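Local coordinates for protein type II restriction enzyme MspI (Moraxella sp., PDB 1SA3) that recognises the double-stranded DNA sequence 5'-CCGG-3' and cleaves it after the first C, leaving fragments with 5'-phosphates, at residues E[30-38]-E[205-214]; E[39-48]-E[74-84]. One frame throughout, in Å; residues are numbered along the deposited sequence.

Contact 1 of 2, residues E[30-38]-E[205-214]. With NA (sodium ion), chain G.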
# COMPACT_ATOMS: atom_id res chain seq x y z
N LEU E 30 -2.58 -11.36 -11.58
CA LEU E 30 -1.26 -10.99 -11.10
C LEU E 30 -1.34 -10.47 -9.66
O LEU E 30 -0.47 -10.75 -8.83
CB LEU E 30 -0.67 -9.92 -12.01
CG LEU E 30 -0.29 -10.40 -13.41
CD1 LEU E 30 0.20 -9.23 -14.25
CD2 LEU E 30 0.79 -11.45 -13.29
N GLY E 31 -2.39 -9.71 -9.36
CA GLY E 31 -2.55 -9.18 -8.01
C GLY E 31 -2.62 -10.29 -6.97
O GLY E 31 -1.91 -10.26 -5.96
N LYS E 32 -3.47 -11.27 -7.22
CA LYS E 32 -3.62 -12.39 -6.30
C LYS E 32 -2.34 -13.22 -6.28
O LYS E 32 -1.94 -13.75 -5.24
CB LYS E 32 -4.79 -13.28 -6.73
CG LYS E 32 -6.18 -12.65 -6.54
N LEU E 33 -1.70 -13.32 -7.44
CA LEU E 33 -0.48 -14.10 -7.54
C LEU E 33 0.63 -13.54 -6.67
O LEU E 33 1.30 -14.29 -5.96
CB LEU E 33 -0.01 -14.17 -9.00
CG LEU E 33 1.18 -15.08 -9.33
CD1 LEU E 33 1.20 -15.38 -10.84
CD2 LEU E 33 2.48 -14.41 -8.90
N TYR E 34 0.83 -12.23 -6.71
CA TYR E 34 1.90 -11.65 -5.91
C TYR E 34 1.60 -11.63 -4.42
O TYR E 34 2.53 -11.60 -3.60
CB TYR E 34 2.30 -10.28 -6.46
CG TYR E 34 3.23 -10.44 -7.64
CD1 TYR E 34 2.75 -10.45 -8.96
CD2 TYR E 34 4.58 -10.71 -7.43
CE1 TYR E 34 3.60 -10.73 -10.03
CE2 TYR E 34 5.43 -11.00 -8.49
CZ TYR E 34 4.94 -11.01 -9.78
OH TYR E 34 5.80 -11.31 -10.82
N GLU E 35 0.33 -11.66 -4.05
CA GLU E 35 -0.01 -11.73 -2.64
C GLU E 35 0.44 -13.12 -2.20
O GLU E 35 1.09 -13.30 -1.17
CB GLU E 35 -1.51 -11.60 -2.40
CG GLU E 35 -1.88 -11.85 -0.93
CD GLU E 35 -3.37 -11.75 -0.67
OE1 GLU E 35 -4.02 -10.85 -1.24
OE2 GLU E 35 -3.88 -12.56 0.13
N LYS E 36 0.11 -14.11 -3.02
CA LYS E 36 0.45 -15.50 -2.72
C LYS E 36 1.96 -15.71 -2.68
O LYS E 36 2.46 -16.54 -1.93
CB LYS E 36 -0.19 -16.42 -3.77
CG LYS E 36 -0.64 -17.76 -3.22
CD LYS E 36 0.40 -18.83 -3.43
CE LYS E 36 -0.15 -20.21 -3.07
NZ LYS E 36 0.76 -21.28 -3.56
N TYR E 37 2.69 -14.95 -3.49
CA TYR E 37 4.15 -15.04 -3.54
C TYR E 37 4.71 -14.70 -2.16
O TYR E 37 5.61 -15.38 -1.66
CB TYR E 37 4.67 -14.07 -4.61
CG TYR E 37 6.15 -14.15 -4.95
CD1 TYR E 37 6.87 -15.34 -4.83
CD2 TYR E 37 6.80 -13.04 -5.48
CE1 TYR E 37 8.22 -15.41 -5.22
CE2 TYR E 37 8.12 -13.10 -5.87
CZ TYR E 37 8.83 -14.28 -5.74
OH TYR E 37 10.13 -14.30 -6.16
N ILE E 38 4.17 -13.67 -1.52
CA ILE E 38 4.61 -13.28 -0.18
C ILE E 38 4.20 -14.35 0.83
O ILE E 38 5.00 -14.75 1.67
CB ILE E 38 4.01 -11.91 0.26
CG1 ILE E 38 4.54 -10.79 -0.64
CG2 ILE E 38 4.37 -11.62 1.72
CD1 ILE E 38 6.03 -10.53 -0.52
N ILE E 205 3.72 -3.24 0.59
CA ILE E 205 4.55 -4.01 -0.33
C ILE E 205 4.12 -3.66 -1.75
O ILE E 205 2.95 -3.79 -2.09
CB ILE E 205 4.35 -5.53 -0.09
CG1 ILE E 205 4.77 -5.87 1.35
CG2 ILE E 205 5.17 -6.34 -1.09
CD1 ILE E 205 4.59 -7.34 1.71
N ARG E 206 5.07 -3.21 -2.56
CA ARG E 206 4.78 -2.84 -3.94
C ARG E 206 5.66 -3.59 -4.92
O ARG E 206 6.87 -3.34 -5.00
CB ARG E 206 4.98 -1.34 -4.13
CG ARG E 206 4.11 -0.45 -3.25
CD ARG E 206 2.64 -0.60 -3.59
NE ARG E 206 1.82 0.31 -2.79
CZ ARG E 206 1.88 1.64 -2.87
NH1 ARG E 206 2.73 2.22 -3.71
NH2 ARG E 206 1.11 2.39 -2.10
N PHE E 207 5.06 -4.51 -5.67
CA PHE E 207 5.79 -5.27 -6.68
C PHE E 207 5.74 -4.50 -7.99
O PHE E 207 4.66 -4.07 -8.43
CB PHE E 207 5.14 -6.63 -6.92
CG PHE E 207 5.44 -7.64 -5.86
CD1 PHE E 207 4.51 -7.91 -4.86
CD2 PHE E 207 6.64 -8.32 -5.85
CE1 PHE E 207 4.79 -8.86 -3.87
CE2 PHE E 207 6.93 -9.27 -4.88
CZ PHE E 207 6.00 -9.54 -3.88
N GLN E 208 6.90 -4.28 -8.59
CA GLN E 208 6.95 -3.61 -9.87
C GLN E 208 6.91 -4.74 -10.90
O GLN E 208 7.81 -5.58 -10.96
CB GLN E 208 8.24 -2.80 -10.02
CG GLN E 208 8.31 -2.05 -11.33
CD GLN E 208 9.52 -1.15 -11.40
OE1 GLN E 208 10.63 -1.56 -11.05
NE2 GLN E 208 9.32 0.08 -11.86
N VAL E 209 5.84 -4.76 -11.69
CA VAL E 209 5.64 -5.80 -12.68
C VAL E 209 5.39 -5.16 -14.03
O VAL E 209 4.43 -4.39 -14.20
CB VAL E 209 4.44 -6.67 -12.31
CG1 VAL E 209 4.24 -7.75 -13.35
CG2 VAL E 209 4.67 -7.29 -10.93
N ILE E 210 6.25 -5.46 -15.00
CA ILE E 210 6.13 -4.90 -16.34
C ILE E 210 6.02 -6.01 -17.37
O ILE E 210 6.79 -6.98 -17.34
CB ILE E 210 7.32 -3.99 -16.66
CG1 ILE E 210 7.41 -2.87 -15.62
CG2 ILE E 210 7.15 -3.36 -18.04
CD1 ILE E 210 8.61 -1.97 -15.75
N ASP E 211 5.06 -5.87 -18.28
CA ASP E 211 4.81 -6.85 -19.32
C ASP E 211 4.61 -8.22 -18.69
O ASP E 211 5.14 -9.23 -19.18
CB ASP E 211 5.95 -6.89 -20.34
CG ASP E 211 6.09 -5.58 -21.10
OD1 ASP E 211 5.05 -4.94 -21.36
OD2 ASP E 211 7.23 -5.21 -21.45
N ARG E 212 3.86 -8.23 -17.59
CA ARG E 212 3.52 -9.44 -16.84
C ARG E 212 4.64 -10.05 -16.01
O ARG E 212 4.38 -11.00 -15.26
CB ARG E 212 2.99 -10.53 -17.78
CG ARG E 212 1.73 -10.18 -18.54
CD ARG E 212 1.20 -11.42 -19.23
NE ARG E 212 -0.07 -11.19 -19.91
CZ ARG E 212 -0.84 -12.15 -20.41
NH1 ARG E 212 -0.47 -13.42 -20.31
NH2 ARG E 212 -1.98 -11.84 -21.01
N GLU E 213 5.85 -9.52 -16.10
CA GLU E 213 6.97 -10.10 -15.36
C GLU E 213 7.51 -9.29 -14.19
O GLU E 213 7.48 -8.06 -14.21
CB GLU E 213 8.13 -10.41 -16.31
CG GLU E 213 7.74 -11.27 -17.52
CD GLU E 213 7.24 -12.64 -17.12
OE1 GLU E 213 7.90 -13.32 -16.31
OE2 GLU E 213 6.18 -13.06 -17.63
N TYR E 214 8.03 -10.00 -13.19
CA TYR E 214 8.62 -9.38 -12.00
C TYR E 214 9.81 -8.50 -12.36
O TYR E 214 10.66 -8.89 -13.18
CB TYR E 214 9.10 -10.48 -11.04
CG TYR E 214 9.79 -9.95 -9.80
CD1 TYR E 214 9.06 -9.62 -8.66
CD2 TYR E 214 11.18 -9.81 -9.76
CE1 TYR E 214 9.69 -9.16 -7.51
CE2 TYR E 214 11.82 -9.35 -8.61
CZ TYR E 214 11.07 -9.03 -7.49
OH TYR E 214 11.68 -8.59 -6.32
NA NA G . -5.91 -10.68 0.14
O HOH W 1 -7.72 -9.88 1.28
O HOH W 2 -6.18 -8.66 -1.13
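Y34 and F207 form the dense middle of this contact. CD2 of Y34 stands 3.4 Å above the plane of the F207 ring, over its centre, with the two ring planes inclined at 43°; the pair is therefore neither a stack nor a T. With chi1 of -81°, CG of Y34 sits beside the backbone N, and the ring extends roughly along the strand toward V209. There CG2 of V209 rests over one of its faces, a CH-pi contact 4.1 Å from the ring centroid. I38 closes on F207 from another side: its CD1 meets CZ of F207 at the ring edge, 3.5 Å away. Y37 completes an aromatic cluster, its CD2 lying 3.8 Å from CE2 of F207. The phenol oxygen of Y34 passes close to Y214, with OH 3.4 Å from CB, while its hydrogen-bond partner is Y10.

Packing thins toward the type I' turn from I210 to E213. CD1 of L30 comes only to 4.4 Å from CG1 of V209, and its CD2 only to 4.1 Å from the carbonyl O of R212. D211, at the turn, is exposed. E35 points away from the strand, and its extended chain carries both carboxylate oxygens to the sodium ion, which also holds waters 1 and 2.

Helix 23-41 thus lies obliquely over strands 203-210 and 213-221 of the mixed sheet, the axes of segments 30-38 and 205-210 running at 124°. Helix 4-12 touches L33, K36 and Y37, helix 57-69 reaches Y37, I38 and Y214, and the backbone of strand 111-121 bonds to I205 and F207.

Contact 2 of 2, residues E[39-48]-E[74-84]. With NA (sodium ion), chain G.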
# COMPACT_ATOMS: atom_id res chain seq x y z
N LEU E 39 2.96 -14.82 0.74
CA LEU E 39 2.47 -15.83 1.67
C LEU E 39 3.32 -17.09 1.65
O LEU E 39 3.61 -17.67 2.71
CB LEU E 39 1.01 -16.17 1.36
CG LEU E 39 -0.05 -15.07 1.49
CD1 LEU E 39 -1.39 -15.59 1.01
CD2 LEU E 39 -0.17 -14.61 2.94
N ASP E 40 3.75 -17.52 0.46
CA ASP E 40 4.57 -18.72 0.34
C ASP E 40 5.99 -18.53 0.86
O ASP E 40 6.56 -19.43 1.46
CB ASP E 40 4.60 -19.20 -1.11
CG ASP E 40 3.32 -19.90 -1.53
OD1 ASP E 40 2.45 -20.12 -0.66
OD2 ASP E 40 3.18 -20.23 -2.73
N ILE E 41 6.57 -17.35 0.62
CA ILE E 41 7.92 -17.09 1.10
C ILE E 41 7.92 -17.15 2.63
O ILE E 41 8.88 -17.65 3.23
CB ILE E 41 8.43 -15.71 0.62
CG1 ILE E 41 8.69 -15.75 -0.88
CG2 ILE E 41 9.70 -15.33 1.38
CD1 ILE E 41 9.01 -14.40 -1.50
N PHE E 42 6.84 -16.68 3.25
CA PHE E 42 6.71 -16.66 4.71
C PHE E 42 5.68 -17.65 5.24
O PHE E 42 5.05 -17.41 6.27
CB PHE E 42 6.34 -15.25 5.19
CG PHE E 42 7.44 -14.23 5.00
CD1 PHE E 42 7.65 -13.65 3.75
CD2 PHE E 42 8.28 -13.90 6.05
CE1 PHE E 42 8.69 -12.75 3.56
CE2 PHE E 42 9.33 -12.99 5.88
CZ PHE E 42 9.54 -12.41 4.62
N LYS E 43 5.52 -18.77 4.54
CA LYS E 43 4.54 -19.79 4.92
C LYS E 43 4.86 -20.45 6.25
O LYS E 43 3.97 -20.67 7.07
CB LYS E 43 4.46 -20.86 3.82
CG LYS E 43 3.34 -21.87 4.02
CD LYS E 43 3.36 -22.91 2.91
CE LYS E 43 2.09 -23.74 2.92
NZ LYS E 43 0.89 -22.87 2.72
N ASP E 44 6.13 -20.78 6.45
CA ASP E 44 6.58 -21.42 7.68
C ASP E 44 8.07 -21.17 7.89
O ASP E 44 8.74 -20.63 7.02
CB ASP E 44 6.30 -22.92 7.63
CG ASP E 44 6.69 -23.54 6.30
OD1 ASP E 44 5.88 -24.32 5.77
OD2 ASP E 44 7.79 -23.24 5.80
N ILE E 45 8.58 -21.55 9.06
CA ILE E 45 9.98 -21.33 9.35
C ILE E 45 10.88 -22.05 8.34
O ILE E 45 11.95 -21.56 7.99
CB ILE E 45 10.32 -21.77 10.78
CG1 ILE E 45 11.74 -21.34 11.13
CG2 ILE E 45 10.13 -23.27 10.93
CD1 ILE E 45 11.95 -19.84 11.15
N GLU E 46 10.44 -23.20 7.85
CA GLU E 46 11.24 -23.93 6.86
C GLU E 46 11.38 -23.10 5.58
O GLU E 46 12.48 -22.93 5.05
CB GLU E 46 10.59 -25.28 6.52
CG GLU E 46 10.73 -26.37 7.57
CD GLU E 46 9.99 -26.06 8.86
OE1 GLU E 46 8.90 -25.44 8.80
OE2 GLU E 46 10.49 -26.45 9.94
N SER E 47 10.26 -22.56 5.09
CA SER E 47 10.28 -21.76 3.87
C SER E 47 11.12 -20.50 4.03
O SER E 47 11.93 -20.17 3.17
CB SER E 47 8.85 -21.35 3.48
OG SER E 47 8.06 -22.47 3.12
N LEU E 48 10.94 -19.79 5.14
CA LEU E 48 11.70 -18.57 5.36
C LEU E 48 13.20 -18.83 5.41
O LEU E 48 13.97 -18.11 4.79
CB LEU E 48 11.23 -17.87 6.64
CG LEU E 48 11.93 -16.54 6.94
CD1 LEU E 48 11.87 -15.61 5.73
CD2 LEU E 48 11.23 -15.89 8.14
N LEU E 74 16.62 -12.25 11.18
CA LEU E 74 16.20 -13.61 10.88
C LEU E 74 16.54 -14.58 12.01
O LEU E 74 15.73 -15.44 12.36
CB LEU E 74 16.87 -14.08 9.58
CG LEU E 74 16.55 -15.49 9.09
CD1 LEU E 74 15.05 -15.67 8.94
CD2 LEU E 74 17.26 -15.74 7.76
N ASP E 75 17.73 -14.45 12.58
CA ASP E 75 18.14 -15.35 13.64
C ASP E 75 17.31 -15.28 14.92
O ASP E 75 17.38 -16.17 15.76
CB ASP E 75 19.62 -15.15 13.99
CG ASP E 75 20.54 -15.60 12.87
OD1 ASP E 75 20.19 -16.57 12.17
OD2 ASP E 75 21.61 -14.98 12.71
N ASN E 76 16.53 -14.22 15.09
CA ASN E 76 15.72 -14.09 16.29
C ASN E 76 14.33 -14.68 16.08
O ASN E 76 13.54 -14.80 17.02
CB ASN E 76 15.61 -12.60 16.70
CG ASN E 76 16.96 -11.99 17.08
OD1 ASN E 76 17.95 -12.70 17.25
ND2 ASN E 76 17.00 -10.66 17.23
N ILE E 77 14.03 -15.05 14.84
CA ILE E 77 12.72 -15.62 14.52
C ILE E 77 12.70 -17.13 14.77
O ILE E 77 13.49 -17.87 14.18
CB ILE E 77 12.37 -15.33 13.05
CG1 ILE E 77 12.36 -13.82 12.81
CG2 ILE E 77 11.01 -15.94 12.71
CD1 ILE E 77 12.33 -13.41 11.36
N ILE E 78 11.80 -17.56 15.63
CA ILE E 78 11.68 -18.97 15.97
C ILE E 78 10.61 -19.66 15.13
O ILE E 78 10.71 -20.85 14.85
CB ILE E 78 11.34 -19.16 17.47
CG1 ILE E 78 12.42 -18.50 18.33
CG2 ILE E 78 11.22 -20.64 17.80
CD1 ILE E 78 13.84 -18.94 18.02
N ASP E 79 9.58 -18.92 14.75
CA ASP E 79 8.52 -19.49 13.94
C ASP E 79 7.82 -18.40 13.14
O ASP E 79 7.84 -17.23 13.52
CB ASP E 79 7.51 -20.22 14.82
CG ASP E 79 6.59 -21.13 14.01
OD1 ASP E 79 6.99 -21.56 12.91
OD2 ASP E 79 5.47 -21.42 14.49
N VAL E 80 7.21 -18.80 12.04
CA VAL E 80 6.52 -17.86 11.17
C VAL E 80 5.35 -18.56 10.50
O VAL E 80 5.39 -19.76 10.24
CB VAL E 80 7.44 -17.34 10.04
CG1 VAL E 80 6.78 -16.16 9.32
CG2 VAL E 80 8.80 -16.95 10.59
N SER E 81 4.31 -17.78 10.22
CA SER E 81 3.12 -18.26 9.54
C SER E 81 2.51 -17.05 8.85
O SER E 81 2.78 -15.91 9.23
CB SER E 81 2.11 -18.86 10.52
OG SER E 81 1.59 -17.87 11.38
N SER E 82 1.69 -17.28 7.84
CA SER E 82 1.07 -16.18 7.10
C SER E 82 -0.28 -16.60 6.56
O SER E 82 -0.58 -17.78 6.44
CB SER E 82 1.98 -15.77 5.94
OG SER E 82 2.14 -16.84 5.03
N SER E 83 -1.11 -15.61 6.23
CA SER E 83 -2.42 -15.92 5.70
C SER E 83 -3.10 -14.72 5.06
O SER E 83 -2.82 -13.56 5.41
CB SER E 83 -3.33 -16.46 6.80
OG SER E 83 -3.73 -15.42 7.68
N ASP E 84 -3.99 -15.02 4.13
CA ASP E 84 -4.79 -14.02 3.45
C ASP E 84 -5.68 -13.42 4.53
O ASP E 84 -6.04 -14.10 5.49
CB ASP E 84 -5.66 -14.69 2.39
CG ASP E 84 -6.66 -13.74 1.76
OD1 ASP E 84 -7.82 -14.15 1.55
OD2 ASP E 84 -6.30 -12.58 1.46
NA NA G . -5.91 -10.68 0.14
O HOH W 3 1.33 -19.97 6.95
O HOH W 4 6.62 -23.08 10.91
O HOH W 1 -7.72 -9.88 1.28
O HOH W 2 -6.18 -8.66 -1.13
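V80, I45 and L39 bury the most surface here, and each meets its partners differently. V80 points its side chain into the bend between helices 23-41 and 45-51: its CG2 meets CD2 of L48 at 3.6 Å, the two chains crossing at about a right angle, while its CG1 lies at the edge of the F42 ring, 4.2 Å from CD2. Its carbonyl O receives a CA-H...O contact from CA of D44 at 3.3 Å, with 165° at the hydrogen. The backbone N of V80, by contrast, is buried without any partner in the model.

The side chain of I45 lies against the carbonyl oxygens of I77 and I78, with its CD1 3.9 Å from O of I77. Water 4 bridges the I45 backbone to the D79 side chain, accepting from N of I45 at 3.1 Å and donating to OD1 of D79.

At the far end, L39 inserts CD2 against the S83 backbone, 3.6 Å from its N. The one direct hydrogen bond across the contact runs from OG of S82 to the carbonyl O of L39, 2.9 Å long, in the carbonyl plane on a lone pair, with a C=O...OG angle of 116°. A chi1 of 62° sets that hydroxyl between the S82 backbone N and carbonyl carbon, where it reaches the last turn of the helix.

D44 N-caps helix 45-51, its OD2 accepting from both N and OG of S47. The strand, with a classic beta bulge at I78 and D79 opposite T105, is an outer strand of the mixed sheet in this PDDEXK-clan nuclease; its terminal D84 delivers OD2 to the sodium site.

How the contacts relate
Contacts 1 and 2 share helix 23-41 and one mixed sheet: 30-38 packs on strands 203-210 and 213-221 near one border, whereas 39-48 reaches strand 77-84 at the other. Their centres lie about 19 Å apart, yet they meet at the sodium ion. OE2 of E35 from contact 1 and OD2 of D84 from contact 2 approach to 2.8 Å, a short approach explained by both oxygens binding the same sodium ion. OE1 of E35, the carbonyl O of D99 and waters 1 and 2 complete the sodium's six ligands. The nearest atoms of contact 1 come about 5 Å from the bound DNA, those of contact 2 about 10 Å.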